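Local coordinates for CT263 (PDB 4QAS), which probably hydrolyses the N-glycosidic bond of futalosine-type nucleosides, as an MTAN-like nucleosidase serving menaquinone synthesis through the futalosine pathway, at residues S24-S29 against Y36-E41; L44-V49 against S67-W72; P86-Y91 against S184-E189; V163-T168 against D174-N179. The protein carries 1 engineered substitution. All coordinates share one frame; numbering follows the deposited sequence.

Contact 1 of 4, residues S24-S29 against Y36-E41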
loop_
_atom_site.group_PDB
_atom_site.type_symbol
_atom_site.label_atom_id
_atom_site.label_comp_id
_atom_site.label_asym_id
_atom_site.label_seq_id
_atom_site.Cartn_x
_atom_site.Cartn_y
_atom_site.Cartn_z
ATOM N N SER A 24 -0.411 4.658 7.160
ATOM C CA SER A 24 -1.742 4.707 6.570
ATOM C C SER A 24 -2.110 3.417 5.833
ATOM O O SER A 24 -3.285 3.169 5.610
ATOM C CB SER A 24 -1.818 5.911 5.626
ATOM O OG SER A 24 -3.134 6.137 5.241
ATOM N N LEU A 25 -1.135 2.613 5.432
ATOM C CA LEU A 25 -1.411 1.439 4.597
ATOM C C LEU A 25 -2.169 0.350 5.319
ATOM O O LEU A 25 -2.862 -0.432 4.675
ATOM C CB LEU A 25 -0.115 0.783 4.177
ATOM C CG LEU A 25 0.770 1.439 3.181
ATOM C CD1 LEU A 25 1.918 0.421 2.904
ATOM C CD2 LEU A 25 0.010 1.769 1.928
ATOM N N PHE A 26 -1.992 0.225 6.640
ATOM C CA PHE A 26 -2.605 -0.818 7.443
ATOM C C PHE A 26 -3.300 -0.175 8.629
ATOM O O PHE A 26 -2.877 0.906 9.077
ATOM C CB PHE A 26 -1.549 -1.817 7.960
ATOM C CG PHE A 26 -0.741 -2.441 6.887
ATOM C CD1 PHE A 26 -1.240 -3.513 6.163
ATOM C CD2 PHE A 26 0.501 -1.973 6.602
ATOM C CE1 PHE A 26 -0.489 -4.086 5.162
ATOM C CE2 PHE A 26 1.254 -2.539 5.615
ATOM C CZ PHE A 26 0.747 -3.613 4.894
ATOM N N PRO A 27 -4.301 -0.805 9.163
ATOM C CA PRO A 27 -5.016 -0.244 10.334
ATOM C C PRO A 27 -4.258 -0.538 11.627
ATOM O O PRO A 27 -4.680 -1.317 12.478
ATOM C CB PRO A 27 -6.390 -0.926 10.253
ATOM C CG PRO A 27 -6.115 -2.221 9.595
ATOM C CD PRO A 27 -5.035 -1.961 8.603
ATOM N N PHE A 28 -3.097 0.098 11.764
ATOM C CA PHE A 28 -2.277 -0.050 12.961
ATOM C C PHE A 28 -3.003 0.488 14.183
ATOM O O PHE A 28 -3.851 1.381 14.097
ATOM C CB PHE A 28 -0.999 0.766 12.810
ATOM C CG PHE A 28 0.008 0.188 11.849
ATOM C CD1 PHE A 28 0.838 -0.842 12.230
ATOM C CD2 PHE A 28 0.148 0.695 10.577
ATOM C CE1 PHE A 28 1.760 -1.368 11.367
ATOM C CE2 PHE A 28 1.086 0.177 9.708
ATOM C CZ PHE A 28 1.894 -0.846 10.107
ATOM N N SER A 29 -2.634 -0.044 15.336
ATOM C CA SER A 29 -3.053 0.489 16.619
ATOM C C SER A 29 -1.809 0.767 17.449
ATOM O O SER A 29 -0.747 0.189 17.211
ATOM C CB SER A 29 -3.969 -0.492 17.349
ATOM O OG SER A 29 -3.320 -1.730 17.558
ATOM N N TYR A 36 3.461 1.190 17.303
ATOM C CA TYR A 36 2.374 0.757 16.428
ATOM C C TYR A 36 2.478 -0.712 16.070
ATOM O O TYR A 36 3.563 -1.231 15.815
ATOM C CB TYR A 36 2.382 1.511 15.112
ATOM C CG TYR A 36 2.425 2.985 15.232
ATOM C CD1 TYR A 36 1.268 3.706 15.365
ATOM C CD2 TYR A 36 3.630 3.674 15.160
ATOM C CE1 TYR A 36 1.293 5.083 15.452
ATOM C CE2 TYR A 36 3.670 5.045 15.246
ATOM C CZ TYR A 36 2.495 5.742 15.392
ATOM O OH TYR A 36 2.541 7.114 15.475
ATOM N N THR A 37 1.324 -1.374 16.013
ATOM C CA THR A 37 1.290 -2.802 15.740
ATOM C C THR A 37 0.065 -3.139 14.905
ATOM O O THR A 37 -0.990 -2.509 15.032
ATOM C CB THR A 37 1.269 -3.582 17.058
ATOM O OG1 THR A 37 1.454 -4.979 16.792
ATOM C CG2 THR A 37 -0.046 -3.360 17.822
ATOM N N TYR A 38 0.221 -4.179 14.085
ATOM C CA TYR A 38 -0.854 -4.701 13.254
ATOM C C TYR A 38 -0.540 -6.165 13.023
ATOM O O TYR A 38 0.629 -6.530 12.899
ATOM C CB TYR A 38 -0.854 -3.971 11.907
ATOM C CG TYR A 38 -1.777 -4.576 10.876
ATOM C CD1 TYR A 38 -3.143 -4.524 11.052
ATOM C CD2 TYR A 38 -1.283 -5.169 9.725
ATOM C CE1 TYR A 38 -4.024 -5.066 10.116
ATOM C CE2 TYR A 38 -2.162 -5.707 8.774
ATOM C CZ TYR A 38 -3.509 -5.648 8.987
ATOM O OH TYR A 38 -4.365 -6.180 8.039
ATOM N N HIS A 39 -1.557 -7.008 12.979
ATOM C CA HIS A 39 -1.332 -8.407 12.646
ATOM C C HIS A 39 -2.474 -8.922 11.785
ATOM O O HIS A 39 -3.618 -8.487 11.911
ATOM C CB HIS A 39 -1.166 -9.271 13.893
ATOM C CG HIS A 39 -2.419 -9.401 14.697
ATOM N ND1 HIS A 39 -3.291 -10.458 14.549
ATOM C CD2 HIS A 39 -2.961 -8.594 15.638
ATOM C CE1 HIS A 39 -4.311 -10.301 15.374
ATOM N NE2 HIS A 39 -4.136 -9.178 16.045
ATOM N N THR A 40 -2.126 -9.808 10.859
ATOM C CA THR A 40 -3.123 -10.522 10.079
ATOM C C THR A 40 -2.473 -11.801 9.602
ATOM O O THR A 40 -1.276 -11.823 9.299
ATOM C CB THR A 40 -3.595 -9.721 8.864
ATOM O OG1 THR A 40 -4.776 -10.320 8.321
ATOM C CG2 THR A 40 -2.520 -9.704 7.813
ATOM N N GLU A 41 -3.276 -12.854 9.512
ATOM C CA GLU A 41 -2.803 -14.140 9.016
ATOM C C GLU A 41 -1.590 -14.525 9.865
ATOM O O GLU A 41 -1.685 -14.526 11.100
ATOM C CB GLU A 41 -2.563 -14.041 7.513
ATOM C CG GLU A 41 -3.672 -13.356 6.708
ATOM C CD GLU A 41 -4.838 -14.272 6.394
ATOM O OE1 GLU A 41 -4.956 -15.341 7.028
ATOM O OE2 GLU A 41 -5.637 -13.918 5.499
HETATM O O HOH W 1 -3.730 -3.161 15.032
#

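Contact 2 of 4, residues L44-V49 against S67-W72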
loop_
_atom_site.group_PDB
_atom_site.type_symbol
_atom_site.label_atom_id
_atom_site.label_comp_id
_atom_site.label_asym_id
_atom_site.label_seq_id
_atom_site.Cartn_x
_atom_site.Cartn_y
_atom_site.Cartn_z
ATOM N N LEU A 44 2.981 -10.519 11.866
ATOM C CA LEU A 44 2.967 -9.406 12.801
ATOM C C LEU A 44 3.813 -8.306 12.191
ATOM O O LEU A 44 4.971 -8.534 11.807
ATOM C CB LEU A 44 3.579 -9.808 14.137
ATOM C CG LEU A 44 3.786 -8.686 15.169
ATOM C CD1 LEU A 44 2.444 -8.205 15.711
ATOM C CD2 LEU A 44 4.658 -9.187 16.300
ATOM N N LEU A 45 3.244 -7.114 12.099
ATOM C CA LEU A 45 3.912 -5.956 11.544
ATOM C C LEU A 45 3.945 -4.867 12.608
ATOM O O LEU A 45 2.893 -4.323 12.967
ATOM C CB LEU A 45 3.150 -5.494 10.300
ATOM C CG LEU A 45 3.805 -4.423 9.478
ATOM C CD1 LEU A 45 5.143 -4.906 8.920
ATOM C CD2 LEU A 45 2.825 -4.039 8.365
ATOM N N ASP A 46 5.140 -4.535 13.105
ATOM C CA ASP A 46 5.300 -3.499 14.112
ATOM C C ASP A 46 6.079 -2.356 13.487
ATOM O O ASP A 46 6.889 -2.560 12.576
ATOM C CB ASP A 46 6.039 -4.032 15.342
ATOM C CG ASP A 46 5.203 -5.000 16.178
ATOM O OD1 ASP A 46 3.972 -5.083 15.948
ATOM O OD2 ASP A 46 5.809 -5.654 17.043
ATOM N N VAL A 47 5.847 -1.146 13.997
ATOM C CA VAL A 47 6.535 0.040 13.495
ATOM C C VAL A 47 7.090 0.820 14.663
ATOM O O VAL A 47 6.354 1.145 15.599
ATOM C CB VAL A 47 5.588 0.935 12.676
ATOM C CG1 VAL A 47 6.330 2.172 12.193
ATOM C CG2 VAL A 47 5.062 0.182 11.503
ATOM N N MET A 48 8.375 1.157 14.587
ATOM C CA MET A 48 9.015 2.077 15.516
ATOM C C MET A 48 9.538 3.294 14.777
ATOM O O MET A 48 10.075 3.186 13.679
ATOM C CB MET A 48 10.144 1.379 16.217
ATOM C CG MET A 48 9.591 0.347 17.151
ATOM S SD MET A 48 10.832 -0.592 18.028
ATOM C CE MET A 48 9.804 -1.763 18.917
ATOM N N VAL A 49 9.377 4.448 15.399
ATOM C CA VAL A 49 9.843 5.725 14.870
ATOM C C VAL A 49 10.884 6.252 15.858
ATOM O O VAL A 49 10.576 6.463 17.039
ATOM C CB VAL A 49 8.676 6.709 14.721
ATOM C CG1 VAL A 49 9.182 8.037 14.150
ATOM C CG2 VAL A 49 7.602 6.129 13.823
ATOM N N SER A 67 13.975 -7.577 20.574
ATOM C CA SER A 67 14.226 -8.990 20.348
ATOM C C SER A 67 13.003 -9.640 19.701
ATOM O O SER A 67 11.884 -9.115 19.746
ATOM C CB SER A 67 14.532 -9.681 21.676
ATOM O OG SER A 67 13.435 -9.524 22.557
ATOM N N GLY A 68 13.249 -10.771 19.047
ATOM C CA GLY A 68 12.193 -11.677 18.647
ATOM C C GLY A 68 11.693 -11.527 17.228
ATOM O O GLY A 68 10.875 -12.349 16.798
ATOM N N TYR A 69 12.098 -10.490 16.503
ATOM C CA TYR A 69 11.620 -10.350 15.138
ATOM C C TYR A 69 12.386 -11.288 14.203
ATOM O O TYR A 69 13.472 -11.762 14.517
ATOM C CB TYR A 69 11.752 -8.895 14.682
ATOM C CG TYR A 69 10.821 -7.967 15.440
ATOM C CD1 TYR A 69 9.477 -7.867 15.098
ATOM C CD2 TYR A 69 11.277 -7.225 16.523
ATOM C CE1 TYR A 69 8.620 -7.028 15.799
ATOM C CE2 TYR A 69 10.426 -6.388 17.226
ATOM C CZ TYR A 69 9.102 -6.309 16.871
ATOM O OH TYR A 69 8.248 -5.477 17.563
ATOM N N ASP A 70 11.802 -11.531 13.034
ATOM C CA ASP A 70 12.439 -12.325 11.983
ATOM C C ASP A 70 13.152 -11.485 10.942
ATOM O O ASP A 70 14.020 -12.003 10.239
ATOM C CB ASP A 70 11.374 -13.160 11.291
ATOM C CG ASP A 70 10.741 -14.146 12.246
ATOM O OD1 ASP A 70 11.459 -15.038 12.719
ATOM O OD2 ASP A 70 9.545 -14.025 12.571
ATOM N N LEU A 71 12.821 -10.213 10.847
ATOM C CA LEU A 71 13.430 -9.299 9.897
ATOM C C LEU A 71 13.165 -7.899 10.401
ATOM O O LEU A 71 12.067 -7.620 10.903
ATOM C CB LEU A 71 12.802 -9.458 8.505
ATOM C CG LEU A 71 13.313 -8.528 7.399
ATOM C CD1 LEU A 71 14.803 -8.704 7.109
ATOM C CD2 LEU A 71 12.519 -8.772 6.128
ATOM N N TRP A 72 14.165 -7.036 10.275
ATOM C CA TRP A 72 13.982 -5.598 10.397
ATOM C C TRP A 72 14.114 -4.960 9.015
ATOM O O TRP A 72 15.008 -5.326 8.245
ATOM C CB TRP A 72 15.064 -4.970 11.275
ATOM C CG TRP A 72 15.128 -5.337 12.722
ATOM C CD1 TRP A 72 14.445 -6.323 13.371
ATOM C CD2 TRP A 72 15.960 -4.717 13.698
ATOM N NE1 TRP A 72 14.794 -6.335 14.700
ATOM C CE2 TRP A 72 15.729 -5.358 14.924
ATOM C CE3 TRP A 72 16.866 -3.649 13.643
ATOM C CZ2 TRP A 72 16.386 -4.988 16.094
ATOM C CZ3 TRP A 72 17.522 -3.280 14.802
ATOM C CH2 TRP A 72 17.279 -3.944 16.015
#

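Contact 3 of 4, residues P86-Y91 against S184-E189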
loop_
_atom_site.group_PDB
_atom_site.type_symbol
_atom_site.label_atom_id
_atom_site.label_comp_id
_atom_site.label_asym_id
_atom_site.label_seq_id
_atom_site.Cartn_x
_atom_site.Cartn_y
_atom_site.Cartn_z
ATOM N N PRO A 86 18.844 9.950 -9.578
ATOM C CA PRO A 86 17.664 10.801 -9.683
ATOM C C PRO A 86 16.960 10.861 -8.336
ATOM O O PRO A 86 17.109 9.960 -7.509
ATOM C CB PRO A 86 16.796 10.084 -10.722
ATOM C CG PRO A 86 17.143 8.658 -10.531
ATOM C CD PRO A 86 18.614 8.622 -10.178
ATOM N N LEU A 87 16.207 11.931 -8.099
ATOM C CA LEU A 87 15.386 12.037 -6.898
ATOM C C LEU A 87 14.090 11.229 -7.016
ATOM O O LEU A 87 13.649 10.849 -8.105
ATOM C CB LEU A 87 15.064 13.495 -6.589
ATOM C CG LEU A 87 16.292 14.392 -6.427
ATOM C CD1 LEU A 87 15.863 15.723 -5.883
ATOM C CD2 LEU A 87 17.321 13.760 -5.505
ATOM N N LEU A 88 13.477 10.959 -5.854
ATOM C CA LEU A 88 12.206 10.228 -5.777
ATOM C C LEU A 88 12.342 8.800 -6.275
ATOM O O LEU A 88 11.370 8.203 -6.751
ATOM C CB LEU A 88 11.061 10.954 -6.486
ATOM C CG LEU A 88 10.590 12.157 -5.684
ATOM C CD1 LEU A 88 9.802 13.096 -6.567
ATOM C CD2 LEU A 88 9.738 11.711 -4.518
ATOM N N LYS A 89 13.531 8.226 -6.164
ATOM C CA LYS A 89 13.796 6.858 -6.588
ATOM C C LYS A 89 14.116 6.005 -5.365
ATOM O O LYS A 89 14.896 6.408 -4.499
ATOM C CB LYS A 89 14.955 6.806 -7.572
ATOM C CG LYS A 89 15.238 5.433 -8.122
ATOM C CD LYS A 89 16.145 5.465 -9.316
ATOM C CE LYS A 89 16.504 4.080 -9.753
ATOM N NZ LYS A 89 15.339 3.340 -10.290
ATOM N N THR A 90 13.531 4.821 -5.303
ATOM C CA THR A 90 13.673 3.926 -4.175
ATOM C C THR A 90 14.764 2.910 -4.464
ATOM O O THR A 90 14.753 2.271 -5.518
ATOM C CB THR A 90 12.341 3.225 -3.946
ATOM O OG1 THR A 90 11.309 4.222 -3.923
ATOM C CG2 THR A 90 12.389 2.429 -2.665
ATOM N N TYR A 91 15.695 2.767 -3.534
ATOM C CA TYR A 91 16.789 1.821 -3.627
ATOM C C TYR A 91 16.749 0.892 -2.430
ATOM O O TYR A 91 16.213 1.226 -1.376
ATOM C CB TYR A 91 18.130 2.552 -3.597
ATOM C CG TYR A 91 18.387 3.417 -4.782
ATOM C CD1 TYR A 91 17.984 4.741 -4.820
ATOM C CD2 TYR A 91 19.088 2.922 -5.880
ATOM C CE1 TYR A 91 18.256 5.539 -5.902
ATOM C CE2 TYR A 91 19.376 3.721 -6.970
ATOM C CZ TYR A 91 18.947 5.037 -6.985
ATOM O OH TYR A 91 19.204 5.887 -8.050
ATOM N N SER A 184 7.495 9.767 1.469
ATOM C CA SER A 184 6.957 8.758 2.369
ATOM C C SER A 184 6.095 7.753 1.616
ATOM O O SER A 184 6.111 6.552 1.922
ATOM C CB SER A 184 6.168 9.481 3.446
ATOM O OG SER A 184 5.615 8.597 4.416
ATOM N N GLN A 185 5.350 8.224 0.616
ATOM C CA GLN A 185 4.530 7.343 -0.199
ATOM C C GLN A 185 5.387 6.344 -0.963
ATOM O O GLN A 185 5.003 5.172 -1.093
ATOM C CB GLN A 185 3.636 8.174 -1.128
ATOM C CG GLN A 185 2.720 7.351 -1.967
ATOM C CD GLN A 185 1.646 6.672 -1.162
ATOM O OE1 GLN A 185 1.282 7.119 -0.060
ATOM N NE2 GLN A 185 1.083 5.587 -1.702
ATOM N N LYS A 186 6.543 6.775 -1.485
ATOM C CA LYS A 186 7.442 5.833 -2.153
ATOM C C LYS A 186 7.866 4.721 -1.214
ATOM O O LYS A 186 7.961 3.560 -1.617
ATOM C CB LYS A 186 8.684 6.540 -2.690
ATOM C CG LYS A 186 8.451 7.485 -3.839
ATOM C CD LYS A 186 7.950 6.790 -5.099
ATOM C CE LYS A 186 9.002 5.904 -5.743
ATOM N NZ LYS A 186 8.502 5.293 -7.012
ATOM N N LEU A 187 8.179 5.060 0.026
ATOM C CA LEU A 187 8.548 4.020 0.985
ATOM C C LEU A 187 7.414 3.022 1.192
ATOM O O LEU A 187 7.639 1.815 1.229
ATOM C CB LEU A 187 8.970 4.649 2.304
ATOM C CG LEU A 187 10.205 5.548 2.213
ATOM C CD1 LEU A 187 10.451 6.153 3.540
ATOM C CD2 LEU A 187 11.426 4.803 1.708
ATOM N N ALA A 188 6.176 3.508 1.330
ATOM C CA ALA A 188 5.032 2.634 1.542
ATOM C C ALA A 188 4.852 1.701 0.368
ATOM O O ALA A 188 4.570 0.508 0.542
ATOM C CB ALA A 188 3.773 3.471 1.782
ATOM N N GLU A 189 5.023 2.237 -0.846
ATOM C CA GLU A 189 4.863 1.431 -2.040
ATOM C C GLU A 189 5.916 0.338 -2.127
ATOM O O GLU A 189 5.653 -0.743 -2.666
ATOM C CB GLU A 189 4.855 2.350 -3.259
ATOM C CG GLU A 189 3.596 3.204 -3.265
ATOM C CD GLU A 189 3.590 4.300 -4.298
ATOM O OE1 GLU A 189 4.603 4.460 -5.022
ATOM O OE2 GLU A 189 2.570 5.015 -4.372
HETATM O O HOH W 2 8.826 2.821 -4.163
HETATM O O HOH W 3 11.557 4.261 -7.615
#

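Contact 4 of 4, residues V163-T168 against D174-N179. Engineered in segment 163-168: Asn166 (natural residue Asp).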
loop_
_atom_site.group_PDB
_atom_site.type_symbol
_atom_site.label_atom_id
_atom_site.label_comp_id
_atom_site.label_asym_id
_atom_site.label_seq_id
_atom_site.Cartn_x
_atom_site.Cartn_y
_atom_site.Cartn_z
ATOM N N VAL A 163 14.796 6.152 -0.164
ATOM C CA VAL A 163 14.312 6.938 -1.299
ATOM C C VAL A 163 15.119 8.226 -1.364
ATOM O O VAL A 163 15.313 8.890 -0.353
ATOM C CB VAL A 163 12.800 7.205 -1.220
ATOM C CG1 VAL A 163 12.421 7.997 -0.021
ATOM C CG2 VAL A 163 12.317 7.895 -2.493
ATOM N N SER A 164 15.631 8.538 -2.551
ATOM C CA SER A 164 16.427 9.754 -2.737
ATOM C C SER A 164 15.552 10.991 -2.566
ATOM O O SER A 164 14.569 11.193 -3.299
ATOM C CB SER A 164 17.092 9.718 -4.098
ATOM O OG SER A 164 16.153 9.394 -5.081
ATOM N N SER A 165 15.880 11.801 -1.559
ATOM C CA SER A 165 15.002 12.853 -1.097
ATOM C C SER A 165 15.425 14.252 -1.493
ATOM O O SER A 165 14.602 15.161 -1.413
ATOM C CB SER A 165 14.861 12.776 0.422
ATOM O OG SER A 165 16.101 12.872 1.083
ATOM N N ASN A 166 16.678 14.440 -1.889
ATOM C CA ASN A 166 17.243 15.755 -2.153
ATOM C C ASN A 166 18.691 15.554 -2.531
ATOM O O ASN A 166 19.292 14.521 -2.204
ATOM C CB ASN A 166 17.181 16.644 -0.921
ATOM C CG ASN A 166 18.004 16.105 0.247
ATOM O OD1 ASN A 166 17.563 15.200 0.965
ATOM N ND2 ASN A 166 19.188 16.662 0.466
ATOM N N TYR A 167 19.250 16.530 -3.248
ATOM C CA TYR A 167 20.684 16.592 -3.448
ATOM C C TYR A 167 21.328 17.265 -2.241
ATOM O O TYR A 167 20.722 18.110 -1.574
ATOM C CB TYR A 167 21.045 17.304 -4.770
ATOM C CG TYR A 167 20.584 16.466 -5.928
ATOM C CD1 TYR A 167 21.155 15.210 -6.143
ATOM C CD2 TYR A 167 19.551 16.871 -6.760
ATOM C CE1 TYR A 167 20.719 14.390 -7.150
ATOM C CE2 TYR A 167 19.091 16.044 -7.777
ATOM C CZ TYR A 167 19.676 14.794 -7.955
ATOM O OH TYR A 167 19.181 13.982 -8.954
ATOM N N THR A 168 22.557 16.871 -1.952
ATOM C CA THR A 168 23.207 17.222 -0.694
ATOM C C THR A 168 23.887 18.592 -0.777
ATOM O O THR A 168 25.085 18.721 -0.570
ATOM C CB THR A 168 24.184 16.115 -0.297
ATOM O OG1 THR A 168 25.058 15.816 -1.397
ATOM C CG2 THR A 168 23.453 14.829 0.111
ATOM N N ASP A 174 15.419 22.452 -0.014
ATOM C CA ASP A 174 14.012 22.811 -0.153
ATOM C C ASP A 174 13.196 21.665 -0.728
ATOM O O ASP A 174 12.030 21.477 -0.354
ATOM C CB ASP A 174 13.872 24.040 -1.049
ATOM C CG ASP A 174 14.104 25.340 -0.303
ATOM O OD1 ASP A 174 13.768 25.406 0.897
ATOM O OD2 ASP A 174 14.627 26.295 -0.917
ATOM N N PHE A 175 13.788 20.874 -1.618
ATOM C CA PHE A 175 13.048 19.760 -2.195
ATOM C C PHE A 175 12.635 18.757 -1.122
ATOM O O PHE A 175 11.502 18.254 -1.124
ATOM C CB PHE A 175 13.862 19.066 -3.281
ATOM C CG PHE A 175 13.063 18.097 -4.087
ATOM C CD1 PHE A 175 12.361 18.522 -5.199
ATOM C CD2 PHE A 175 12.987 16.768 -3.724
ATOM C CE1 PHE A 175 11.614 17.625 -5.945
ATOM C CE2 PHE A 175 12.223 15.886 -4.449
ATOM C CZ PHE A 175 11.549 16.306 -5.566
ATOM N N LEU A 176 13.540 18.451 -0.190
ATOM C CA LEU A 176 13.202 17.596 0.944
ATOM C C LEU A 176 12.078 18.207 1.763
ATOM O O LEU A 176 11.096 17.535 2.090
ATOM C CB LEU A 176 14.456 17.402 1.803
ATOM C CG LEU A 176 14.256 16.750 3.179
ATOM C CD1 LEU A 176 13.643 15.358 3.089
ATOM C CD2 LEU A 176 15.588 16.701 3.908
ATOM N N LYS A 177 12.184 19.497 2.064
ATOM C CA LYS A 177 11.171 20.167 2.866
ATOM C C LYS A 177 9.791 20.062 2.230
ATOM O O LYS A 177 8.789 19.932 2.939
ATOM C CB LYS A 177 11.564 21.631 3.029
ATOM C CG LYS A 177 10.504 22.494 3.702
ATOM C CD LYS A 177 10.914 23.956 3.749
ATOM C CE LYS A 177 9.916 24.786 4.544
ATOM N NZ LYS A 177 10.379 26.188 4.722
ATOM N N ASN A 178 9.716 20.128 0.900
ATOM C CA ASN A 178 8.452 20.275 0.194
ATOM C C ASN A 178 7.876 18.975 -0.340
ATOM O O ASN A 178 6.761 18.988 -0.873
ATOM C CB ASN A 178 8.614 21.241 -0.976
ATOM C CG ASN A 178 8.888 22.657 -0.534
ATOM O OD1 ASN A 178 8.425 23.095 0.517
ATOM N ND2 ASN A 178 9.656 23.380 -1.337
ATOM N N ASN A 179 8.588 17.863 -0.211
ATOM C CA ASN A 179 8.159 16.614 -0.837
ATOM C C ASN A 179 8.029 15.446 0.142
ATOM O O ASN A 179 8.061 14.287 -0.275
ATOM C CB ASN A 179 9.075 16.279 -2.013
ATOM C CG ASN A 179 8.821 17.178 -3.186
ATOM O OD1 ASN A 179 7.896 16.942 -3.963
ATOM N ND2 ASN A 179 9.598 18.244 -3.301
#

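Contact 1 of 4, residues S24-S29 against Y36-E41
Tyr38 reaches across the loop Phe26-Phe28 and touches each of its three residues. With CG anti to the backbone N (chi1 171°), its ring is carried across to the loop that leaves helix 16-25. CB comes first and rests 3.6 Å from CD1 of Phe28, whose side chain runs at about a right angle to the tyrosine. Further out, different ring atoms meet different neighbours. CD2 and CE2 meet Phe26, with CE2 3.5 Å from Phe26 CD1, and Phe26 CB sits over one ring face, 4.0 Å from the centroid, as a CH-pi contact. The two rings themselves are nearly parallel but slid apart. The CE1 atom meets Pro27 CG at 3.6 Å, and CZ at the base of the hydroxyl approaches Pro27 CD. A flat, wide tyrosine suits this strip, and Gln185 of the second subunit packs against it too. The backbones join beyond the rings: Ser29 N gives a nearly straight bond to Thr37 O (3.0 Å, 171°), and Thr37 N returns one to Ser29 O (2.9 Å). Thr37 O also accepts from a water that bridges to Pro27 O and Ser29 OG, while Thr37 OG1 turns instead to Asp46. Such a reciprocal pair is the hydrogen-bonded pair of an antiparallel beta hairpin, here at the edge of the mixed sheet.

Contact 2 of 4, residues L44-V49 against S67-W72
A single side-chain hydrogen bond, from Tyr69 to Asp46, joins these segments across strand 7-13 of the mixed sheet. Strands 43-49 and 71-80 both run parallel to that strand, one on each flank of it, so the contact spans it; Tyr69 reaches over from the loop just before strand 71-80. The tyrosine is long enough to do this: CG stands beside its backbone N (chi1 -67°), and the ring extends until only the hydroxyl end and the neighbouring ring edge touch the other strand. Tyr69 OH donates to Asp46 OD2 at 2.5 Å, a short bond that uses the anti lone pair, the one turned away from OD1. The carboxylate comes to the edge of the ring, close to its plane, yet the two planes stand 84° apart. Its approach also brings Asp46 CB to 3.4 Å from Tyr69 OH and OD2 to 3.4 Å from Tyr69 CE1. Met48, two residues along on the same side of the strand, adds only a loose contact, its CE lying 4.2 Å from Tyr69 OH. At the root of the side chain, Tyr69 CB lies in the plane of the Trp72 ring, at its edge. The second carboxylate oxygen, OD1, is bonded to Thr37 OG1. Each oxygen of this buried aspartate thus has a hydroxyl partner, one from the adjacent strand 36-40 and one from the loop beyond strand 7-13. Two such partners hold the carboxylate against rotation and probably favour its ionised form, making up for the water it has lost.

Contact 3 of 4, residues P86-Y91 against S184-E189
Lys186, on helix 180-197, packs against Leu88 and Thr90 where the chain enters strand 90-99, so that the contact is a helix laid over the mixed sheet in the alpha/beta fold of the MTAN (nucleoside phosphorylase) family. The direct touches are van der Waals. The lysine chain turns at chi2 (-64°) and chi3 (-69°), bending so that its methylene CE, rather than the ammonium, comes against the loop: CE is 3.5 Å from Leu88 O, whereas NZ stays 4.1 Å away. A long flexible chain serves well here, its apolar part covering the segment. Leu88 CD2 adds a loose apolar contact with Lys186 CG at 4.5 Å. Thr90 is modelled in two conformers, so the approach of its OG1 to Lys186 CE is doubtful. Within the helix, Gln185 NE2 bonds to Glu189 OE2 one turn on, and also reaches Leu25 O of the second subunit, so this helix face belongs to the dimer contact. Water carries the polar links between the segments. One molecule donates to Lys186 O; its further bond to Thr90 OG1 is doubtful for the same reason. Another takes the backbone hydrogen of Thr90 N at 3.1 Å and, weakly, one from Lys186 NZ at 3.3 Å.

Contact 4 of 4, residues V163-T168 against D174-N179
The C-terminal end of strand 158-167 meets the short helix 173-178, at the strand end that in MTAN relatives borders the active site. The axes of strand 163-167 and helix 174-178 approach to 6.7 Å, their directions an oblique 131° apart. Leu176 carries the contact: chi1 of 169° swings CG away from the backbone N, and its two methyls each meet one strand residue, CD1 3.9 Å from Ser165 CB and CD2 3.8 Å from Asn166 OD1. A branched leucine thereby covers both positions at once. Asn166 is an engineered residue, aspartate in the natural sequence. Its amide is pinned at both ends: Ser165 OG donates to OD1 at 2.8 Å, and ND2 gives a bond to Tyr167 O, which it reaches from above the carbonyl plane. Ser165 O, buried by the helix, has no hydrogen-bond partner in the model and lies instead in the plane of the Phe175 ring, 3.2 Å from CD2 at its edge. The aromatic edge, carrying slight positive charge, probably eases that burial. Over the centre of the same ring sits Asn179 ND2, 3.2 Å above its plane, and the same ND2 donates to Phe175 O at 2.9 Å.

Overall arrangement
From the N terminus, contact 1 closes first, as strand 36-40 turns back onto the chain that leaves helix 16-25. Contact 2 follows in series, taking strand 43-49, the antiparallel neighbour of 36-40 in the sheet, across strand 7-13 to the start of 71-80. Contact 3 then closes the longest loop, bringing the entry of strand 90-99 against helix 180-197, and contact 4 is nested inside it, tying strand 158-167 to helix 173-178. These last two touch through Ser164, bonded to Pro86 and Leu88. Contacts 2 and 4 lie on opposite sides of the chain's centre, about 27 Å apart between centres, yet all four reach one mixed sheet. Contacts 1 and 3 both touch the second subunit.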